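Local coordinates for L-methionine gamma-lyase (Fusobacterium nucleatum subsp. nucleatum, PDB 6LXU), which belongs to the Cys/Met metabolism family of pyridoxal phosphate-dependent enzymes and carries its cofactor covalently bound in a large domain of the aminotransferase-like fold, at residues 76-81 with 204-209; 84-87 with 91-94; 96-101 with 241-246. All coordinates share one frame; numbering follows the deposited sequence. Where two conformers were deposited one is given.

Contact 1 of 3, residues 76-81 with 204-209; sequences ALEEGE and DIVVHS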
# COMPACT_ATOMS: atom_id res chain seq x y z
N ALA A 76 -19.11 -11.55 12.65
CA ALA A 76 -18.91 -12.09 14.00
C ALA A 76 -19.18 -11.04 15.07
O ALA A 76 -19.78 -11.35 16.11
CB ALA A 76 -17.50 -12.65 14.14
N LEU A 77 -18.74 -9.80 14.84
CA LEU A 77 -18.95 -8.73 15.81
C LEU A 77 -20.41 -8.36 15.99
O LEU A 77 -20.82 -8.08 17.12
CB LEU A 77 -18.13 -7.50 15.43
CG LEU A 77 -16.61 -7.67 15.56
CD1 LEU A 77 -15.89 -6.55 14.84
CD2 LEU A 77 -16.16 -7.75 17.01
N GLU A 78 -21.17 -8.35 14.91
CA GLU A 78 -22.61 -8.06 14.97
C GLU A 78 -23.46 -9.28 15.31
O GLU A 78 -24.67 -9.18 15.49
CB GLU A 78 -23.09 -7.46 13.64
CG GLU A 78 -22.61 -6.05 13.38
CD GLU A 78 -23.29 -4.96 14.21
OE1 GLU A 78 -24.19 -5.26 15.03
OE2 GLU A 78 -22.89 -3.78 14.06
N GLU A 79 -22.82 -10.45 15.35
CA GLU A 79 -23.49 -11.74 15.58
C GLU A 79 -24.55 -12.02 14.52
O GLU A 79 -25.66 -12.48 14.82
CB GLU A 79 -24.02 -11.84 17.02
CG GLU A 79 -22.90 -11.72 18.04
CD GLU A 79 -23.38 -11.84 19.47
OE1 GLU A 79 -24.23 -12.70 19.76
OE2 GLU A 79 -22.90 -11.06 20.31
N GLY A 80 -24.20 -11.74 13.27
CA GLY A 80 -25.00 -12.11 12.12
C GLY A 80 -24.37 -13.19 11.28
O GLY A 80 -23.22 -13.58 11.49
N GLU A 81 -25.12 -13.66 10.29
CA GLU A 81 -24.66 -14.80 9.50
C GLU A 81 -23.56 -14.46 8.50
O GLU A 81 -22.68 -15.27 8.26
CB GLU A 81 -25.81 -15.42 8.74
CG GLU A 81 -26.89 -16.02 9.63
CD GLU A 81 -28.01 -16.72 8.87
OE1 GLU A 81 -27.99 -16.78 7.63
OE2 GLU A 81 -28.93 -17.25 9.54
N ASP A 204 -33.31 -6.72 10.60
CA ASP A 204 -32.94 -7.64 9.53
C ASP A 204 -31.54 -7.40 8.94
O ASP A 204 -30.85 -8.35 8.62
CB ASP A 204 -33.95 -7.56 8.40
CG ASP A 204 -35.33 -7.97 8.85
OD1 ASP A 204 -35.53 -9.19 9.06
OD2 ASP A 204 -36.18 -7.09 9.02
N ILE A 205 -31.17 -6.12 8.76
CA ILE A 205 -29.90 -5.77 8.09
C ILE A 205 -29.25 -4.64 8.87
O ILE A 205 -29.90 -3.66 9.20
CB ILE A 205 -30.14 -5.30 6.63
CG1 ILE A 205 -30.92 -6.34 5.82
CG2 ILE A 205 -28.80 -4.95 5.97
CD1 ILE A 205 -31.40 -5.83 4.47
N VAL A 206 -27.94 -4.78 9.13
CA VAL A 206 -27.14 -3.72 9.72
C VAL A 206 -26.19 -3.20 8.66
O VAL A 206 -25.56 -3.98 7.94
CB VAL A 206 -26.34 -4.23 10.94
CG1 VAL A 206 -25.26 -3.24 11.36
CG2 VAL A 206 -27.29 -4.50 12.09
N VAL A 207 -26.08 -1.87 8.59
CA VAL A 207 -25.12 -1.22 7.70
C VAL A 207 -24.20 -0.32 8.54
O VAL A 207 -24.58 0.23 9.59
CB VAL A 207 -25.80 -0.44 6.56
CG1 VAL A 207 -26.65 -1.36 5.72
CG2 VAL A 207 -26.58 0.75 7.07
N HIS A 208 -22.97 -0.18 8.05
CA HIS A 208 -21.95 0.68 8.66
C HIS A 208 -21.20 1.50 7.63
O HIS A 208 -20.85 0.98 6.58
CB HIS A 208 -20.85 -0.14 9.34
CG HIS A 208 -21.28 -0.82 10.59
ND1 HIS A 208 -21.33 -0.17 11.80
CD2 HIS A 208 -21.65 -2.11 10.81
CE1 HIS A 208 -21.74 -1.04 12.71
NE2 HIS A 208 -21.93 -2.22 12.14
N SER A 209 -20.86 2.72 8.02
CA SER A 209 -19.70 3.39 7.46
C SER A 209 -18.47 2.94 8.25
O SER A 209 -18.22 3.44 9.35
CB SER A 209 -19.86 4.90 7.51
OG SER A 209 -18.66 5.50 7.04

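Contact 2 of 3, residues 84-87 with 91-94; sequences IAMS and GAIS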
# COMPACT_ATOMS: atom_id res chain seq x y z
N ILE A 84 -20.82 -8.28 4.09
CA ILE A 84 -20.47 -7.81 2.76
C ILE A 84 -19.75 -6.48 2.92
O ILE A 84 -20.19 -5.63 3.69
CB ILE A 84 -21.69 -7.57 1.86
CG1 ILE A 84 -22.76 -8.64 2.04
CG2 ILE A 84 -21.26 -7.49 0.41
CD1 ILE A 84 -24.03 -8.23 1.35
N ALA A 85 -18.65 -6.31 2.18
CA ALA A 85 -17.88 -5.07 2.21
C ALA A 85 -18.04 -4.29 0.91
O ALA A 85 -18.14 -4.86 -0.17
CB ALA A 85 -16.42 -5.35 2.45
N MET A 86 -18.03 -2.96 1.06
CA MET A 86 -18.13 -2.02 -0.05
C MET A 86 -17.13 -0.90 0.16
O MET A 86 -16.59 -0.71 1.25
CB MET A 86 -19.54 -1.44 -0.17
CG MET A 86 -20.63 -2.45 -0.48
SD MET A 86 -21.17 -3.43 0.94
CE MET A 86 -22.59 -4.22 0.19
N SER A 87 -16.95 -0.10 -0.88
CA SER A 87 -15.95 0.97 -0.88
C SER A 87 -16.42 2.29 -0.26
O SER A 87 -15.68 3.27 -0.31
CB SER A 87 -15.40 1.19 -2.27
OG SER A 87 -16.45 1.58 -3.13
N GLY A 91 -21.94 3.18 -0.24
CA GLY A 91 -21.96 1.95 -1.02
C GLY A 91 -22.70 0.81 -0.35
O GLY A 91 -23.42 0.06 -1.01
N ALA A 92 -22.49 0.64 0.96
CA ALA A 92 -23.21 -0.37 1.72
C ALA A 92 -24.71 -0.08 1.73
O ALA A 92 -25.53 -0.98 1.49
CB ALA A 92 -22.67 -0.43 3.14
N ILE A 93 -25.06 1.17 2.01
CA ILE A 93 -26.47 1.59 2.10
C ILE A 93 -27.18 1.46 0.75
O ILE A 93 -28.25 0.81 0.66
CB ILE A 93 -26.55 3.02 2.66
CG1 ILE A 93 -26.13 3.02 4.14
CG2 ILE A 93 -27.95 3.62 2.51
CD1 ILE A 93 -25.71 4.39 4.63
N SER A 94 -26.59 2.04 -0.29
CA SER A 94 -27.21 2.00 -1.62
C SER A 94 -27.27 0.59 -2.18
O SER A 94 -28.29 0.19 -2.74
CB SER A 94 -26.52 2.96 -2.59
OG SER A 94 -25.17 2.62 -2.82

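Contact 3 of 3, residues 96-101 with 241-246; sequences TLWTVL and KDMTGA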
# COMPACT_ATOMS: atom_id res chain seq x y z
N THR A 96 -27.56 -2.16 -0.63
CA THR A 96 -28.65 -2.81 0.09
C THR A 96 -30.02 -2.36 -0.44
O THR A 96 -30.86 -3.20 -0.78
CB THR A 96 -28.53 -2.55 1.60
OG1 THR A 96 -27.30 -3.12 2.07
CG2 THR A 96 -29.69 -3.18 2.35
N LEU A 97 -30.23 -1.06 -0.53
CA LEU A 97 -31.53 -0.54 -0.94
C LEU A 97 -31.88 -0.89 -2.38
O LEU A 97 -33.03 -1.28 -2.67
CB LEU A 97 -31.59 0.96 -0.70
CG LEU A 97 -31.57 1.36 0.78
CD1 LEU A 97 -31.42 2.86 0.93
CD2 LEU A 97 -32.80 0.89 1.53
N TRP A 98 -30.91 -0.82 -3.30
CA TRP A 98 -31.19 -1.19 -4.69
C TRP A 98 -31.51 -2.67 -4.84
O TRP A 98 -32.20 -3.06 -5.80
CB TRP A 98 -30.02 -0.85 -5.63
CG TRP A 98 -29.73 0.61 -5.81
CD1 TRP A 98 -28.50 1.19 -5.69
CD2 TRP A 98 -30.64 1.66 -6.16
NE1 TRP A 98 -28.59 2.53 -5.95
CE2 TRP A 98 -29.89 2.86 -6.22
CE3 TRP A 98 -32.03 1.73 -6.40
CZ2 TRP A 98 -30.47 4.11 -6.51
CZ3 TRP A 98 -32.62 2.99 -6.68
CH2 TRP A 98 -31.84 4.16 -6.74
N THR A 99 -30.98 -3.50 -3.95
CA THR A 99 -31.26 -4.93 -3.97
C THR A 99 -32.70 -5.23 -3.55
O THR A 99 -33.40 -6.02 -4.21
CB THR A 99 -30.28 -5.70 -3.07
OG1 THR A 99 -28.95 -5.49 -3.58
CG2 THR A 99 -30.57 -7.20 -3.07
N VAL A 100 -33.13 -4.64 -2.45
CA VAL A 100 -34.38 -5.06 -1.80
C VAL A 100 -35.61 -4.27 -2.23
O VAL A 100 -36.74 -4.72 -1.96
CB VAL A 100 -34.27 -5.09 -0.25
CG1 VAL A 100 -33.12 -5.98 0.18
CG2 VAL A 100 -34.17 -3.70 0.35
N LEU A 101 -35.42 -3.12 -2.87
CA LEU A 101 -36.53 -2.28 -3.31
C LEU A 101 -36.85 -2.51 -4.79
O LEU A 101 -36.13 -3.19 -5.51
CB LEU A 101 -36.21 -0.81 -3.07
CG LEU A 101 -36.13 -0.37 -1.61
CD1 LEU A 101 -35.58 1.04 -1.52
CD2 LEU A 101 -37.49 -0.48 -0.92
N LYS A 241 -22.68 -6.23 -7.26
CA LYS A 241 -22.13 -6.70 -8.52
C LYS A 241 -22.49 -5.79 -9.70
O LYS A 241 -21.63 -5.50 -10.54
CB LYS A 241 -22.62 -8.13 -8.84
CG LYS A 241 -21.91 -8.76 -10.03
CD LYS A 241 -22.35 -10.20 -10.28
CE LYS A 241 -23.66 -10.31 -11.04
NZ LYS A 241 -23.46 -10.15 -12.50
N ASP A 242 -23.75 -5.38 -9.75
CA ASP A 242 -24.31 -4.70 -10.92
C ASP A 242 -24.82 -3.30 -10.66
O ASP A 242 -24.75 -2.47 -11.58
CB ASP A 242 -25.49 -5.52 -11.49
CG ASP A 242 -25.13 -6.93 -11.94
OD1 ASP A 242 -23.97 -7.17 -12.29
OD2 ASP A 242 -26.05 -7.77 -11.99
N MET A 243 -25.38 -3.01 -9.49
CA MET A 243 -26.11 -1.76 -9.35
C MET A 243 -25.34 -0.62 -8.70
O MET A 243 -25.72 0.53 -8.87
CB MET A 243 -27.42 -2.02 -8.65
CG MET A 243 -28.19 -3.13 -9.35
SD MET A 243 -29.84 -3.40 -8.71
CE MET A 243 -30.71 -1.93 -9.27
N THR A 244 -24.24 -0.93 -8.00
CA THR A 244 -23.35 0.10 -7.50
C THR A 244 -21.90 -0.12 -7.90
O THR A 244 -21.16 0.85 -8.04
CB THR A 244 -23.39 0.21 -5.98
OG1 THR A 244 -22.77 -0.94 -5.41
CG2 THR A 244 -24.82 0.37 -5.45
N GLY A 245 -21.45 -1.37 -8.02
CA GLY A 245 -20.04 -1.60 -8.25
C GLY A 245 -19.13 -0.97 -7.20
O GLY A 245 -17.99 -0.64 -7.50
N ALA A 246 -19.61 -0.84 -5.96
CA ALA A 246 -18.82 -0.19 -4.90
C ALA A 246 -17.85 -1.20 -4.27
O ALA A 246 -17.98 -1.58 -3.11
CB ALA A 246 -19.75 0.41 -3.87

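Contact 1 of 3, residues 76-81 with 204-209
Val-206 and His-208, on one face of strand 205-209, both meet the side chain of Glu-78, which comes from helix 65-78 in the opposite direction. The strand shows how alternation sorts side chains between two environments. Just before the strand, Asp-204 makes a salt bridge to Arg-228. Val-206 then turns toward the helix, and its CG1 methyl packs at 3.6 Å against Glu-78 OE2 and at 3.9 Å from Glu-78 CD, giving the carboxylate an apolar neighbour. Val-207 points to the other side of the sheet.

With His-208 the chain faces the helix again and the polar part of the contact begins. His-208 NE2 donates to Glu-78 OE2 over 2.7 Å, somewhat bent at 147°. The oxygen sits almost in the plane of the imidazole, at its edge, whereas the nitrogen reaches the carboxylate on its anti side, tilted somewhat out of the carboxylate plane. Carboxylate and ring are turned 36° against each other. A bend in the glutamate at chi2 (-74°) brings OE2 round to the ring. Asn-188 ND2 also bonds to this oxygen, so two donors grip one buried atom and should limit rotation of the carboxylate. Just beyond Glu-78, Glu-79 takes positive phi as the C-prime residue of a Schellman motif.

Ser-209 completes the strand, its backbone N bonded to Thr-189 OG1, and the cofactor-bearing Lys-212 follows three residues later. At the centre of the contact is a His-carboxylate hydrogen bond, joining a helix to an inner strand of the seven-stranded, mainly parallel sheet characteristic of the large domain of fold-type I pyridoxal phosphate enzymes.

Contact 2 of 3, residues 84-87 with 91-94
Met-86, the last residue of strand 82-86, lies against the first turn of helix 89-100 at Gly-91 and Ala-92, an example of how a short strand-to-helix connection closes on itself. The tight part is at the helix backbone, where Gly-91 has no side chain to keep the segments apart and the CA atoms of Met-86 and Gly-91 come within 5.6 Å. Here Met-86 CB lies 3.8 Å from Ala-92 N, and Met-86 CG is just as far from Gly-91 O. The bend at chi2 (78°) carries the thioether along the helix, and SD keeps the same close spacing, 3.8 Å from Ala-92 CA.

The fit is looser at the margin: SD stands 4.0 Å from Ala-92 CB, and the CE methyl reaches Ala-92 CA only at 4.2 Å. Even this side is buried rather than open to solvent, since Val-225 and Ile-235 also pack on Met-86. At the other margin Ser-87 turns from the helix toward the subunit interface, its OG hydrogen-bonded to Ser-87 OG of the second subunit.

No hydrogen bond joins the two segments. Their cohesion therefore rests on van der Waals contact of a flexible thioether with backbone and a methyl group, while the Ser-94 hydroxyl, like that of Ser-87, bonds to another partner, Met-90 O.

Contact 3 of 3, residues 96-101 with 241-246
The thioether of Met-243 meets Trp-98 at its CB and backbone O rather than at the indole, and it does so from a wider, pi-type turn at 241-244, where helix 229-244 runs out. The contact joins the C-terminal parts of this helix and helix 89-100 in the large domain of a fold-type I enzyme. Met-243 SD lies 3.8 Å from Trp-98 O, and the bend at chi3 (71°) folds CE back to within 3.9 Å of Trp-98 CB. Met-243 was modelled in two conformers, and this placing of the thioether describes one of them.

The indole is engaged by the next residue. Thr-244 CG2 approaches Trp-98 CD1 at 3.8 Å, in the ring plane and at its edge, so a methyl group abuts the pyrrole side of the ring system. The two side chains thus touch different parts of the tryptophan. The polar end of the indole looks across the dimer interface: NE1 bonds to Met-243 O of the second subunit, the reverse bond is formed too, and Trp-98 stacks on Trp-98 of that subunit. The same ring is thus packed within its chain and bonded between chains.

The Thr-244 hydroxyl bonds to Ser-95 OG and closes an ST turn, with Ala-246 N donating to Thr-244 OG1 at 3.2 Å and 153°.

From the N terminus, residues 76-81 open the loop of contact 1, which stays open until the chain returns at 204-209. Contact 2 is nested inside it and closes at once, with three residues between 84-87 and 91-94. Contact 3 opens next, on the same helix 89-100, and closes only at 241-246; it follows contact 2 in series but crosses contact 1. The two also touch: Ile-205 CD1 packs on Thr-96 CG2 at 3.8 Å. Ser-87 N and Ala-246 O, 2.9 Å apart, probably bond contacts 2 and 3 together. Contacts 1 and 2 tie sheet strands to helices 65-78 and 89-100, contact 3 joins helices 89-100 and 229-244, and contacts 2 and 3 also touch the second subunit.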